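Local coordinates for FAD:protein FMN transferase (Vibrio cholerae, PDB 6NXI) that probably transfers the FMN moiety of FAD onto a threonine hydroxyl of a target flavoprotein, using magnesium, and binds FAD, at residues Gly93-Leu105 with Ile146-Lys158. Sequence-based numbering, arbitrary orientation. Where two conformers were deposited one is given.
With MG (magnesium ion), chain C; FAD (flavin-adenine dinucleotide), chain B.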
ATOM      1  N   GLY A  93      11.097  -7.870   9.062  1.00 27.50           N
ATOM      2  CA  GLY A  93      10.493  -9.033   8.365  1.00 27.27           C
ATOM      3  C   GLY A  93       8.973  -8.978   8.244  1.00 25.66           C
ATOM      4  O   GLY A  93       8.389  -9.898   7.614  1.00 26.43           O
ATOM      5  N   ALA A  94       8.342  -7.995   8.866  1.00 24.74           N
ATOM      6  CA  ALA A  94       6.863  -7.887   8.918  1.00 22.85           C
ATOM      7  C   ALA A  94       6.282  -7.687   7.504  1.00 23.34           C
ATOM      8  O   ALA A  94       5.283  -8.310   7.172  1.00 23.15           O
ATOM      9  CB  ALA A  94       6.468  -6.766   9.848  1.00 23.46           C
ATOM     10  N   LEU A  95       6.824  -6.748   6.732  1.00 22.23           N
ATOM     11  CA  LEU A  95       6.394  -6.567   5.339  1.00 21.27           C
ATOM     12  C   LEU A  95       7.163  -7.545   4.483  1.00 21.45           C
ATOM     13  O   LEU A  95       8.401  -7.422   4.383  1.00 22.52           O
ATOM     14  CB  LEU A  95       6.640  -5.146   4.852  1.00 23.04           C
ATOM     15  CG  LEU A  95       5.894  -4.842   3.560  1.00 22.44           C
ATOM     16  CD1 LEU A  95       4.420  -4.581   3.853  1.00 23.94           C
ATOM     17  CD2 LEU A  95       6.501  -3.661   2.797  1.00 23.34           C
ATOM     18  N   ASP A  96       6.480  -8.531   3.929  1.00 21.18           N
ATOM     19  CA  ASP A  96       7.165  -9.600   3.161  1.00 22.74           C
ATOM     20  C   ASP A  96       6.325  -9.892   1.933  1.00 23.01           C
ATOM     21  O   ASP A  96       5.397 -10.618   2.022  1.00 22.18           O
ATOM     22  CB  ASP A  96       7.446 -10.831   4.027  1.00 23.98           C
ATOM     23  CG  ASP A  96       8.348 -11.842   3.308  1.00 25.53           C
ATOM     24  OD1 ASP A  96       8.412 -11.793   2.056  1.00 24.85           O
ATOM     25  OD2 ASP A  96       8.990 -12.665   4.022  1.00 27.08           O
ATOM     26  N   VAL A  97       6.685  -9.328   0.793  1.00 22.15           N
ATOM     27  CA  VAL A  97       5.918  -9.507  -0.468  1.00 21.84           C
ATOM     28  C   VAL A  97       5.984 -10.963  -0.959  1.00 22.85           C
ATOM     29  O   VAL A  97       5.238 -11.277  -1.893  1.00 23.51           O
ATOM     30  CB  VAL A  97       6.379  -8.499  -1.526  1.00 21.96           C
ATOM     31  CG1 VAL A  97       6.002  -7.097  -1.083  1.00 22.66           C
ATOM     32  CG2 VAL A  97       7.867  -8.644  -1.853  1.00 23.41           C
ATOM     33  N   THR A  98       6.781 -11.856  -0.353  1.00 23.53           N
ATOM     34  CA  THR A  98       6.755 -13.292  -0.771  1.00 24.53           C
ATOM     35  C   THR A  98       5.655 -14.039  -0.008  1.00 23.90           C
ATOM     36  O   THR A  98       5.567 -15.253  -0.169  1.00 24.09           O
ATOM     37  CB  THR A  98       8.090 -14.006  -0.572  1.00 24.45           C
ATOM     38  OG1 THR A  98       8.306 -14.187   0.825  1.00 24.67           O
ATOM     39  CG2 THR A  98       9.203 -13.215  -1.209  1.00 25.36           C
ATOM     40  N   VAL A  99       4.744 -13.350   0.699  1.00 24.31           N
ATOM     41  CA  VAL A  99       3.617 -14.050   1.377  1.00 23.59           C
ATOM     42  C   VAL A  99       2.487 -14.366   0.376  1.00 22.88           C
ATOM     43  O   VAL A  99       1.399 -14.852   0.804  1.00 21.70           O
ATOM     44  CB  VAL A  99       3.039 -13.300   2.598  1.00 24.63           C
ATOM     45  CG1 VAL A  99       4.019 -13.246   3.753  1.00 25.80           C
ATOM     46  CG2 VAL A  99       2.476 -11.944   2.235  1.00 26.01           C
ATOM     47  N   GLY A 100       2.681 -14.136  -0.911  1.00 22.35           N
ATOM     48  CA  GLY A 100       1.717 -14.499  -1.953  1.00 22.21           C
ATOM     49  C   GLY A 100       0.977 -15.813  -1.692  1.00 22.14           C
ATOM     50  O   GLY A 100      -0.253 -15.836  -1.731  1.00 22.25           O
ATOM     51  N   PRO A 101       1.668 -16.952  -1.523  1.00 21.92           N
ATOM     52  CA  PRO A 101       0.998 -18.242  -1.333  1.00 22.86           C
ATOM     53  C   PRO A 101       0.022 -18.220  -0.157  1.00 23.22           C
ATOM     54  O   PRO A 101      -0.988 -18.925  -0.264  1.00 21.97           O
ATOM     55  CB  PRO A 101       2.183 -19.232  -1.147  1.00 23.61           C
ATOM     56  CG  PRO A 101       3.339 -18.545  -1.870  1.00 23.99           C
ATOM     57  CD  PRO A 101       3.127 -17.091  -1.509  1.00 22.80           C
ATOM     58  N   LEU A 102       0.329 -17.464   0.905  1.00 22.22           N
ATOM     59  CA  LEU A 102      -0.524 -17.385   2.125  1.00 21.89           C
ATOM     60  C   LEU A 102      -1.695 -16.445   1.881  1.00 21.92           C
ATOM     61  O   LEU A 102      -2.829 -16.783   2.223  1.00 20.83           O
ATOM     62  CB  LEU A 102       0.349 -16.927   3.291  1.00 22.30           C
ATOM     63  CG  LEU A 102       1.510 -17.872   3.640  1.00 22.97           C
ATOM     64  CD1 LEU A 102       2.553 -17.163   4.446  1.00 23.89           C
ATOM     65  CD2 LEU A 102       0.995 -19.064   4.415  1.00 23.30           C
ATOM     66  N   VAL A 103      -1.451 -15.316   1.237  1.00 21.72           N
ATOM     67  CA  VAL A 103      -2.568 -14.401   0.865  1.00 21.06           C
ATOM     68  C   VAL A 103      -3.585 -15.193   0.025  1.00 20.51           C
ATOM     69  O   VAL A 103      -4.797 -15.110   0.220  1.00 21.03           O
ATOM     70  CB  VAL A 103      -2.014 -13.205   0.087  1.00 21.39           C
ATOM     71  CG1 VAL A 103      -3.112 -12.368  -0.540  1.00 20.85           C
ATOM     72  CG2 VAL A 103      -1.092 -12.356   0.965  1.00 22.42           C
ATOM     73  N   ASN A 104      -3.079 -15.977  -0.919  1.00 21.12           N
ATOM     74  CA  ASN A 104      -3.915 -16.756  -1.840  1.00 21.06           C
ATOM     75  C   ASN A 104      -4.631 -17.844  -1.038  1.00 20.51           C
ATOM     76  O   ASN A 104      -5.846 -17.980  -1.211  1.00 21.01           O
ATOM     77  CB  ASN A 104      -3.093 -17.333  -2.975  1.00 21.79           C
ATOM     78  CG  ASN A 104      -2.517 -16.272  -3.898  1.00 24.08           C
ATOM     79  OD1 ASN A 104      -2.794 -15.093  -3.748  1.00 26.76           O
ATOM     80  ND2 ASN A 104      -1.605 -16.698  -4.767  1.00 25.25           N
ATOM     81  N   LEU A 105      -3.927 -18.546  -0.151  1.00 20.93           N
ATOM     82  CA  LEU A 105      -4.552 -19.612   0.687  1.00 21.15           C
ATOM     83  C   LEU A 105      -5.771 -19.069   1.442  1.00 21.44           C
ATOM     84  O   LEU A 105      -6.797 -19.779   1.542  1.00 21.34           O
ATOM     85  CB  LEU A 105      -3.499 -20.180   1.630  1.00 21.34           C
ATOM     86  CG  LEU A 105      -3.988 -21.297   2.552  1.00 22.00           C
ATOM     87  CD1 LEU A 105      -4.267 -22.581   1.777  1.00 23.29           C
ATOM     88  CD2 LEU A 105      -2.993 -21.552   3.660  1.00 23.11           C
ATOM     89  N   ILE A 146      13.739 -20.836  -4.940  1.00 36.92           N
ATOM     90  CA  ILE A 146      12.738 -21.944  -4.943  1.00 36.59           C
ATOM     91  C   ILE A 146      11.719 -21.641  -6.036  1.00 37.91           C
ATOM     92  O   ILE A 146      11.317 -20.487  -6.239  1.00 35.29           O
ATOM     93  CB  ILE A 146      12.072 -22.201  -3.574  1.00 36.48           C
ATOM     94  CG1 ILE A 146      11.348 -20.981  -3.000  1.00 34.29           C
ATOM     95  CG2 ILE A 146      13.083 -22.735  -2.569  1.00 37.90           C
ATOM     96  CD1 ILE A 146      10.438 -21.314  -1.852  1.00 35.51           C
ATOM     97  N   PRO A 147      11.303 -22.682  -6.787  1.00 38.57           N
ATOM     98  CA  PRO A 147      10.405 -22.519  -7.931  1.00 38.18           C
ATOM     99  C   PRO A 147       9.000 -21.989  -7.615  1.00 37.66           C
ATOM    100  O   PRO A 147       8.420 -21.378  -8.467  1.00 39.00           O
ATOM    101  CB  PRO A 147      10.335 -23.925  -8.562  1.00 39.89           C
ATOM    102  CG  PRO A 147      10.804 -24.869  -7.480  1.00 40.83           C
ATOM    103  CD  PRO A 147      11.751 -24.078  -6.611  1.00 39.93           C
ATOM    104  N   GLU A 148       8.478 -22.234  -6.415  1.00 34.06           N
ATOM    105  CA  GLU A 148       7.049 -21.989  -6.113  1.00 34.57           C
ATOM    106  C   GLU A 148       6.867 -20.573  -5.549  1.00 31.59           C
ATOM    107  O   GLU A 148       5.722 -20.267  -5.118  1.00 30.26           O
ATOM    108  CB  GLU A 148       6.537 -23.018  -5.092  1.00 35.26           C
ATOM    109  CG  GLU A 148       6.749 -24.461  -5.509  1.00 40.68           C
ATOM    110  CD  GLU A 148       8.083 -25.098  -5.132  1.00 44.65           C
ATOM    111  OE1 GLU A 148       8.990 -24.383  -4.620  1.00 42.31           O
ATOM    112  OE2 GLU A 148       8.207 -26.353  -5.325  1.00 52.96           O
ATOM    113  N   LEU A 149       7.952 -19.799  -5.415  1.00 30.79           N
ATOM    114  CA  LEU A 149       7.914 -18.455  -4.776  1.00 30.41           C
ATOM    115  C   LEU A 149       6.861 -17.654  -5.527  1.00 29.20           C
ATOM    116  O   LEU A 149       6.840 -17.728  -6.753  1.00 30.91           O
ATOM    117  CB  LEU A 149       9.270 -17.735  -4.820  1.00 30.30           C
ATOM    118  CG  LEU A 149       9.444 -16.659  -3.744  1.00 30.52           C
ATOM    119  CD1 LEU A 149       9.738 -17.272  -2.391  1.00 30.52           C
ATOM    120  CD2 LEU A 149      10.540 -15.704  -4.121  1.00 30.17           C
ATOM    121  N   TYR A 150       6.000 -16.938  -4.813  1.00 29.12           N
ATOM    122  CA  TYR A 150       4.926 -16.137  -5.450  1.00 27.77           C
ATOM    123  C   TYR A 150       4.941 -14.767  -4.779  1.00 25.46           C
ATOM    124  O   TYR A 150       4.648 -14.655  -3.592  1.00 25.86           O
ATOM    125  CB  TYR A 150       3.595 -16.860  -5.287  1.00 27.93           C
ATOM    126  CG  TYR A 150       2.401 -16.292  -6.014  1.00 26.59           C
ATOM    127  CD1 TYR A 150       1.873 -15.047  -5.691  1.00 25.38           C
ATOM    128  CD2 TYR A 150       1.765 -16.997  -7.030  1.00 27.63           C
ATOM    129  CE1 TYR A 150       0.798 -14.526  -6.380  1.00 25.22           C
ATOM    130  CE2 TYR A 150       0.677 -16.483  -7.725  1.00 26.53           C
ATOM    131  CZ  TYR A 150       0.162 -15.250  -7.372  1.00 26.40           C
ATOM    132  OH  TYR A 150      -0.905 -14.769  -8.088  1.00 26.88           O
ATOM    133  N   VAL A 151       5.377 -13.756  -5.514  1.00 23.20           N
ATOM    134  CA  VAL A 151       5.525 -12.366  -4.997  1.00 22.48           C
ATOM    135  C   VAL A 151       4.211 -11.652  -5.289  1.00 22.57           C
ATOM    136  O   VAL A 151       3.673 -11.765  -6.407  1.00 21.96           O
ATOM    137  CB  VAL A 151       6.709 -11.651  -5.686  1.00 24.61           C
ATOM    138  CG1 VAL A 151       6.754 -10.200  -5.312  1.00 22.85           C
ATOM    139  CG2 VAL A 151       8.033 -12.328  -5.360  1.00 25.18           C
ATOM    140  N   ASP A 152       3.731 -10.939  -4.281  1.00 21.54           N
ATOM    141  CA  ASP A 152       2.484 -10.151  -4.286  1.00 21.20           C
ATOM    142  C   ASP A 152       2.867  -8.709  -3.964  1.00 19.92           C
ATOM    143  O   ASP A 152       3.477  -8.485  -2.901  1.00 20.85           O
ATOM    144  CB  ASP A 152       1.588 -10.729  -3.208  1.00 21.28           C
ATOM    145  CG  ASP A 152       0.283  -9.995  -3.005  1.00 22.59           C
ATOM    146  OD1 ASP A 152       0.046  -9.000  -3.666  1.00 21.28           O
ATOM    147  OD2 ASP A 152      -0.506 -10.493  -2.180  1.00 22.97           O
ATOM    148  N   LEU A 153       2.648  -7.769  -4.888  1.00 20.00           N
ATOM    149  CA  LEU A 153       2.979  -6.366  -4.616  1.00 19.42           C
ATOM    150  C   LEU A 153       1.712  -5.564  -4.298  1.00 18.94           C
ATOM    151  O   LEU A 153       1.778  -4.348  -4.367  1.00 20.68           O
ATOM    152  CB  LEU A 153       3.751  -5.768  -5.798  1.00 19.60           C
ATOM    153  CG  LEU A 153       5.043  -6.520  -6.119  1.00 21.29           C
ATOM    154  CD1 LEU A 153       5.704  -5.951  -7.370  1.00 22.94           C
ATOM    155  CD2 LEU A 153       5.984  -6.473  -4.935  1.00 21.99           C
ATOM    156  N   SER A 154       0.663  -6.222  -3.834  1.00 19.75           N
ATOM    157  CA  SER A 154      -0.627  -5.534  -3.519  1.00 19.27           C
ATOM    158  C   SER A 154      -0.436  -4.433  -2.486  1.00 20.66           C
ATOM    159  O   SER A 154      -1.260  -3.482  -2.440  1.00 20.04           O
ATOM    160  CB  SER A 154      -1.629  -6.575  -3.033  1.00 21.50           C
ATOM    161  OG  SER A 154      -2.020  -7.383  -4.121  1.00 22.09           O
ATOM    162  N   THR A 155       0.582  -4.569  -1.638  1.00 19.92           N
ATOM    163  CA  THR A 155       0.763  -3.723  -0.446  1.00 19.65           C
ATOM    164  C   THR A 155       1.485  -2.462  -0.843  1.00 19.18           C
ATOM    165  O   THR A 155       1.657  -1.631   0.041  1.00 20.97           O
ATOM    166  CB  THR A 155       1.507  -4.461   0.655  1.00 21.02           C
ATOM    167  OG1 THR A 155       1.248  -3.810   1.895  1.00 24.28           O
ATOM    168  CG2 THR A 155       2.987  -4.552   0.452  1.00 21.29           C
ATOM    169  N   ILE A 156       2.010  -2.382  -2.065  1.00 19.97           N
ATOM    170  CA  ILE A 156       3.006  -1.309  -2.346  1.00 19.43           C
ATOM    171  C   ILE A 156       2.787  -0.751  -3.733  1.00 20.54           C
ATOM    172  O   ILE A 156       3.145   0.455  -3.983  1.00 19.03           O
ATOM    173  CB  ILE A 156       4.422  -1.841  -2.101  1.00 20.84           C
ATOM    174  CG1 ILE A 156       5.491  -0.745  -2.200  1.00 21.17           C
ATOM    175  CG2 ILE A 156       4.699  -3.067  -2.977  1.00 20.63           C
ATOM    176  CD1 ILE A 156       6.890  -1.226  -1.725  1.00 25.07           C
ATOM    177  N   ALA A 157       2.399  -1.579  -4.701  1.00 20.96           N
ATOM    178  CA  ALA A 157       2.302  -1.065  -6.086  1.00 22.40           C
ATOM    179  C   ALA A 157       1.130  -0.075  -6.227  1.00 22.33           C
ATOM    180  O   ALA A 157       1.174   0.726  -7.212  1.00 22.27           O
ATOM    181  CB  ALA A 157       2.212  -2.197  -7.053  1.00 23.11           C
ATOM    182  N   LYS A 158       0.151  -0.022  -5.325  1.00 22.15           N
ATOM    183  CA  LYS A 158      -0.884   1.040  -5.366  0.60 22.42           C
ATOM    184  C   LYS A 158      -0.218   2.410  -5.111  1.00 20.70           C
ATOM    185  O   LYS A 158      -0.474   3.346  -5.862  1.00 20.33           O
ATOM    186  CB  LYS A 158      -1.985   0.741  -4.356  0.60 23.67           C
ATOM    187  CG  LYS A 158      -3.375   1.210  -4.706  0.60 24.32           C
ATOM    188  CD  LYS A 158      -4.426   0.382  -3.949  0.60 26.18           C
ATOM    189  CE  LYS A 158      -4.402   0.708  -2.480  0.60 25.91           C
ATOM    190  NZ  LYS A 158      -5.666   0.356  -1.806  0.60 27.18           N
TER
HETATM  191 MG    MG C 501       0.492  -1.281   2.038  1.00 23.07          MG
HETATM  192  PA  FAD B 500      -2.511  -3.023   2.225  1.00 22.05           P
HETATM  193  O1A FAD B 500      -2.921  -3.000   3.654  1.00 24.13           O
HETATM  194  O2A FAD B 500      -1.778  -1.876   1.652  1.00 20.86           O
HETATM  195  O5B FAD B 500      -1.672  -4.349   1.920  1.00 22.90           O
HETATM  196  C5B FAD B 500      -2.411  -5.588   2.090  1.00 22.16           C
HETATM  197  C4B FAD B 500      -2.208  -6.509   0.912  1.00 22.37           C
HETATM  198  O4B FAD B 500      -0.818  -6.878   0.741  1.00 23.87           O
HETATM  199  C3B FAD B 500      -2.972  -7.821   1.080  1.00 22.28           C
HETATM  200  O3B FAD B 500      -4.262  -7.712   0.475  1.00 23.50           O
HETATM  201  C2B FAD B 500      -2.055  -8.847   0.404  1.00 22.17           C
HETATM  202  O2B FAD B 500      -2.244  -8.856  -0.993  1.00 23.01           O
HETATM  203  C1B FAD B 500      -0.674  -8.296   0.735  1.00 23.37           C
HETATM  204  N9A FAD B 500      -0.111  -8.685   2.010  1.00 22.93           N
HETATM  205  C8A FAD B 500      -0.756  -9.244   3.122  1.00 21.95           C
HETATM  206  N7A FAD B 500       0.050  -9.339   4.152  1.00 22.65           N
HETATM  207  C5A FAD B 500       1.282  -8.888   3.722  1.00 21.88           C
HETATM  208  C6A FAD B 500       2.524  -8.788   4.368  1.00 22.87           C
HETATM  209  N6A FAD B 500       2.732  -9.086   5.663  1.00 23.64           N
HETATM  210  N1A FAD B 500       3.529  -8.243   3.654  1.00 22.41           N
HETATM  211  C2A FAD B 500       3.313  -7.927   2.362  1.00 21.94           C
HETATM  212  N3A FAD B 500       2.180  -7.973   1.648  1.00 22.57           N
HETATM  213  C4A FAD B 500       1.191  -8.482   2.403  1.00 22.14           C
HETATM  214  N1  FAD B 500      -7.705  -6.739  -6.869  1.00 26.98           N
HETATM  215  C2  FAD B 500      -8.619  -7.389  -7.671  1.00 29.64           C
HETATM  216  O2  FAD B 500      -9.652  -7.886  -7.170  1.00 29.26           O
HETATM  217  N3  FAD B 500      -8.452  -7.485  -9.015  1.00 28.29           N
HETATM  218  C4  FAD B 500      -7.357  -6.965  -9.656  1.00 29.02           C
HETATM  219  O4  FAD B 500      -7.220  -7.096 -10.865  1.00 31.52           O
HETATM  220  C4X FAD B 500      -6.370  -6.301  -8.855  1.00 26.44           C
HETATM  221  N5  FAD B 500      -5.299  -5.804  -9.440  1.00 25.72           N
HETATM  222  C5X FAD B 500      -4.362  -5.180  -8.650  1.00 24.85           C
HETATM  223  C6  FAD B 500      -3.197  -4.663  -9.252  1.00 25.15           C
HETATM  224  C7  FAD B 500      -2.208  -4.020  -8.537  1.00 25.26           C
HETATM  225  C7M FAD B 500      -0.987  -3.484  -9.250  1.00 26.33           C
HETATM  226  C8  FAD B 500      -2.385  -3.861  -7.142  1.00 23.59           C
HETATM  227  C8M FAD B 500      -1.341  -3.182  -6.294  1.00 25.24           C
HETATM  228  C9  FAD B 500      -3.533  -4.374  -6.531  1.00 23.77           C
HETATM  229  C9A FAD B 500      -4.539  -5.027  -7.258  1.00 24.19           C
HETATM  230  N10 FAD B 500      -5.687  -5.574  -6.674  1.00 26.22           N
HETATM  231  C10 FAD B 500      -6.637  -6.225  -7.442  1.00 25.71           C
HETATM  232  C1' FAD B 500      -5.946  -5.380  -5.230  1.00 28.54           C
HETATM  233  C2' FAD B 500      -5.158  -6.265  -4.333  1.00 29.15           C
HETATM  234  O2' FAD B 500      -5.507  -7.630  -4.543  1.00 29.82           O
HETATM  235  C3' FAD B 500      -5.458  -5.895  -2.871  1.00 27.88           C
HETATM  236  O3' FAD B 500      -6.809  -6.110  -2.528  1.00 28.85           O
HETATM  237  C4' FAD B 500      -5.204  -4.439  -2.529  1.00 29.45           C
HETATM  238  O4' FAD B 500      -4.024  -4.005  -3.186  1.00 27.38           O
HETATM  239  C5' FAD B 500      -5.165  -4.212  -1.030  1.00 27.11           C
HETATM  240  O5' FAD B 500      -4.715  -2.854  -0.798  1.00 27.88           O
HETATM  241  P   FAD B 500      -4.845  -2.236   0.653  1.00 25.29           P
HETATM  242  O1P FAD B 500      -6.153  -2.514   1.242  1.00 28.57           O
HETATM  243  O2P FAD B 500      -4.294  -0.843   0.448  1.00 26.96           O
HETATM  244  O3P FAD B 500      -3.822  -3.206   1.386  1.00 26.71           O
HETATM  245  O   HOH W   1       6.365 -17.054  -2.021  1.00 26.79           O
HETATM  246  O   HOH W   2      -1.031 -12.867  -3.663  1.00 25.54           O
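V97 and D152 join the two segments by a direct hydrogen bond: D152 N meets V97 O at 2.8 Å. Around it, the two branches of V97 part, CG1 lying against L153 CD2 and CG2 against V151 CG1. G100 brings its bare CA to 3.4 Å from Y150 O, a CA-H...O contact that lets the backbones approach closely at the start of helix 100-105. Beside it the P101 ring slides past Y150 CB, and the N104 amide stands almost upright on one face of the Y150 ring, with N104 ND2 3.5 Å from Y150 CZ. Waters bridge farther out, one between T98 O and Y150 N, another between N104 OD1 and, weakly, D152 OD2.

Asx turns position the two carboxylates beside the ligand. With CG anti to the backbone N (chi1 177°), D152 turns OD1 back to S154 N and OG, while OD2 accepts from FAD O2B at 2.7 Å, with both methyls of V103 packed against it. D96 forms a matching Asx turn with T98, and its own N donates to FAD N1A; A94 O accepts from N6A. Where L95 CD1 and T155 CG2 meet tip to tip, the adenine lies alongside. T155 O binds magnesium together with FAD O2A, D269 and T273, and K158 NZ reaches O2P.

The polar contacts thus divide: 93-105 bonds the adenine edge, 146-158 the ribose, pyrophosphate and metal, while V99 and V103 add apolar packing; the magnesium and K158 would be expected to offset pyrophosphate charge, consistent with transfer of FMN from FAD to a threonine hydroxyl, with AMP as the leaving group.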